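Local atomic coordinates of tegumental protein 20.8 kDa (Clonorchis sinensis, PDB entry 5X2D), a protein that probably binds calcium as a tegumental-allergen-like protein of a liver fluke, the part described here being its dynein light chain-like domain. Residues I27-G32 with T43-S48. Numbering follows the deposited sequence.
Sequences IPIAPG and TENLKS
Ile29, in the last, irregular part of helix 16-29, meets Asn45 and Leu46 of helix 36-54 where the two helices of the dynein light chain-like domain lie side by side on its antiparallel sheet. The contact is small, burying about 101 Å² in all, and one side chain reaches across to two neighbours. The CB of Ile29 is directed toward the facing helix, and CG1 sits between the backbone N and the carbonyl carbon (chi1 55°); the chain then runs extended through chi2 (167°), which carries CD1 to the far helix. That methyl, Ile29 CD1, ends 3.4 Å from the side-chain amide atom of Asn45 modelled as ND2. With a methyl as the partner, the approach is van der Waals packing against the end of a polar group. The side chains of Ile29 and Asn45 come toward each other from opposite directions and overlap only at their ends. Deeper in, the same Ile29 CD1 lies 4.4 Å from Leu46 CD2, a loose apolar contact. Leu46 is buried, and the end of its side chain comes nearer to the segment of Ile29 than its CB does. Leu46 also packs on Val60 and Phe90 of the sheet, so it joins the interhelical contact to the sheet. Ala30 likewise packs on Tyr88. On helix 36-54, Glu44 and Lys47 touch Thr70 of the second subunit, and Glu44 OE2 accepts a hydrogen bond from Gln71 N of that subunit. Ile29 and Asn45 thus form the outer part of the interhelical packing and Leu46 the inner part, as expected of the paired helices that lie against the antiparallel sheet in the dynein light chain fold.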
ATOM      1  N   ILE A  27     -17.226   0.918   9.323  1.00 89.11           N
ATOM      2  CA  ILE A  27     -17.203   1.562  10.632  1.00 99.78           C
ATOM      3  C   ILE A  27     -17.682   0.678  11.784  1.00109.42           C
ATOM      4  O   ILE A  27     -17.110   0.734  12.872  1.00108.28           O
ATOM      5  CB  ILE A  27     -18.032   2.864  10.639  1.00 92.66           C
ATOM      6  CG1 ILE A  27     -17.550   3.809   9.554  1.00 89.51           C
ATOM      7  CG2 ILE A  27     -17.848   3.600  11.928  1.00 95.87           C
ATOM      8  CD1 ILE A  27     -18.524   4.895   9.266  1.00 89.83           C
ATOM      9  N   PRO A  28     -18.738  -0.128  11.573  1.00121.52           N
ATOM     10  CA  PRO A  28     -19.052  -0.988  12.722  1.00125.16           C
ATOM     11  C   PRO A  28     -18.013  -2.077  13.039  1.00121.74           C
ATOM     12  O   PRO A  28     -17.682  -2.238  14.213  1.00135.33           O
ATOM     13  CB  PRO A  28     -20.396  -1.616  12.324  1.00121.29           C
ATOM     14  CG  PRO A  28     -20.463  -1.486  10.838  1.00118.69           C
ATOM     15  CD  PRO A  28     -19.790  -0.188  10.543  1.00117.67           C
ATOM     16  N   ILE A  29     -17.505  -2.806  12.049  1.00106.09           N
ATOM     17  CA  ILE A  29     -16.637  -3.937  12.373  1.00113.14           C
ATOM     18  C   ILE A  29     -15.130  -3.634  12.392  1.00119.29           C
ATOM     19  O   ILE A  29     -14.345  -4.447  12.889  1.00120.07           O
ATOM     20  CB  ILE A  29     -16.884  -5.130  11.415  1.00109.80           C
ATOM     21  CG1 ILE A  29     -16.720  -4.715   9.952  1.00 98.21           C
ATOM     22  CG2 ILE A  29     -18.291  -5.666  11.611  1.00114.16           C
ATOM     23  CD1 ILE A  29     -16.633  -5.889   9.000  1.00 92.11           C
ATOM     24  N   ALA A  30     -14.723  -2.486  11.853  1.00117.99           N
ATOM     25  CA  ALA A  30     -13.293  -2.157  11.755  1.00119.52           C
ATOM     26  C   ALA A  30     -12.607  -1.797  13.091  1.00119.77           C
ATOM     27  O   ALA A  30     -11.575  -2.378  13.421  1.00121.52           O
ATOM     28  CB  ALA A  30     -13.077  -1.043  10.727  1.00120.43           C
ATOM     29  N   PRO A  31     -13.153  -0.831  13.856  1.00121.42           N
ATOM     30  CA  PRO A  31     -12.498  -0.442  15.118  1.00124.45           C
ATOM     31  C   PRO A  31     -12.416  -1.540  16.188  1.00130.03           C
ATOM     32  O   PRO A  31     -11.647  -1.406  17.149  1.00122.00           O
ATOM     33  CB  PRO A  31     -13.376   0.704  15.629  1.00122.20           C
ATOM     34  CG  PRO A  31     -14.675   0.536  14.941  1.00120.45           C
ATOM     35  CD  PRO A  31     -14.337   0.005  13.594  1.00117.67           C
ATOM     36  N   GLY A  32     -13.199  -2.601  16.034  1.00142.90           N
ATOM     37  CA  GLY A  32     -13.153  -3.702  16.974  1.00147.33           C
ATOM     38  C   GLY A  32     -11.860  -4.487  16.908  1.00148.54           C
ATOM     39  O   GLY A  32     -11.400  -5.026  17.915  1.00159.19           O
ATOM     40  N   THR A  43      -9.337  -7.412   6.799  1.00 88.08           N
ATOM     41  CA  THR A  43      -9.101  -6.941   5.458  1.00 85.74           C
ATOM     42  C   THR A  43      -9.863  -7.885   4.557  1.00 84.79           C
ATOM     43  O   THR A  43     -10.631  -7.448   3.712  1.00 86.25           O
ATOM     44  CB  THR A  43      -7.608  -6.939   5.096  1.00 82.71           C
ATOM     45  OG1 THR A  43      -7.101  -8.278   5.159  1.00 88.56           O
ATOM     46  CG2 THR A  43      -6.828  -6.059   6.048  1.00 72.48           C
ATOM     47  N   GLU A  44      -9.696  -9.184   4.801  1.00 85.57           N
ATOM     48  CA  GLU A  44     -10.311 -10.209   3.966  1.00 84.95           C
ATOM     49  C   GLU A  44     -11.841 -10.135   3.920  1.00 91.45           C
ATOM     50  O   GLU A  44     -12.393 -10.232   2.823  1.00 91.60           O
ATOM     51  CB  GLU A  44      -9.857 -11.615   4.410  1.00 79.79           C
ATOM     52  CG  GLU A  44      -8.459 -11.999   3.909  1.00 66.98           C
ATOM     53  CD  GLU A  44      -8.397 -12.194   2.395  1.00 83.68           C
ATOM     54  OE1 GLU A  44      -9.476 -12.318   1.772  1.00 92.96           O
ATOM     55  OE2 GLU A  44      -7.280 -12.217   1.811  1.00 85.40           O
ATOM     56  N   ASN A  45     -12.543  -9.904   5.036  1.00102.60           N
ATOM     57  CA  ASN A  45     -13.994  -9.763   4.875  1.00112.90           C
ATOM     58  C   ASN A  45     -14.364  -8.361   4.372  1.00109.09           C
ATOM     59  O   ASN A  45     -15.515  -8.135   4.001  1.00110.73           O
ATOM     60  CB  ASN A  45     -14.826 -10.064   6.148  1.00122.39           C
ATOM     61  CG  ASN A  45     -14.251  -9.469   7.419  1.00134.44           C
ATOM     62  OD1 ASN A  45     -13.525 -10.115   8.156  1.00136.53           O
ATOM     63  ND2 ASN A  45     -14.558  -8.208   7.659  1.00138.65           N
ATOM     64  N   LEU A  46     -13.406  -7.432   4.346  1.00 96.35           N
ATOM     65  CA  LEU A  46     -13.613  -6.167   3.637  1.00 79.52           C
ATOM     66  C   LEU A  46     -13.453  -6.349   2.122  1.00 86.17           C
ATOM     67  O   LEU A  46     -14.285  -5.874   1.337  1.00 84.31           O
ATOM     68  CB  LEU A  46     -12.658  -5.080   4.153  1.00 64.53           C
ATOM     69  CG  LEU A  46     -13.008  -4.415   5.495  1.00 69.69           C
ATOM     70  CD1 LEU A  46     -12.145  -3.186   5.720  1.00 65.04           C
ATOM     71  CD2 LEU A  46     -14.495  -4.058   5.585  1.00 69.84           C
ATOM     72  N   LYS A  47     -12.373  -7.022   1.724  1.00 84.47           N
ATOM     73  CA  LYS A  47     -12.166  -7.407   0.335  1.00 83.63           C
ATOM     74  C   LYS A  47     -13.382  -8.171  -0.158  1.00 94.58           C
ATOM     75  O   LYS A  47     -13.957  -7.863  -1.203  1.00 97.87           O
ATOM     76  CB  LYS A  47     -10.917  -8.284   0.160  1.00 70.42           C
ATOM     77  CG  LYS A  47     -10.661  -8.715  -1.290  1.00 62.73           C
ATOM     78  CD  LYS A  47     -10.254 -10.198  -1.398  1.00 68.39           C
ATOM     79  CE  LYS A  47      -9.235 -10.458  -2.510  1.00 60.11           C
ATOM     80  NZ  LYS A  47      -9.603  -9.891  -3.829  1.00 63.61           N
ATOM     81  N   SER A  48     -13.768  -9.177   0.614  1.00101.85           N
ATOM     82  CA  SER A  48     -14.856 -10.048   0.220  1.00101.96           C
ATOM     83  C   SER A  48     -16.172  -9.281   0.179  1.00 99.41           C
ATOM     84  O   SER A  48     -17.106  -9.700  -0.506  1.00104.45           O
ATOM     85  CB  SER A  48     -14.956 -11.242   1.165  1.00105.18           C
ATOM     86  OG  SER A  48     -16.053 -12.057   0.810  1.00110.53           O
TER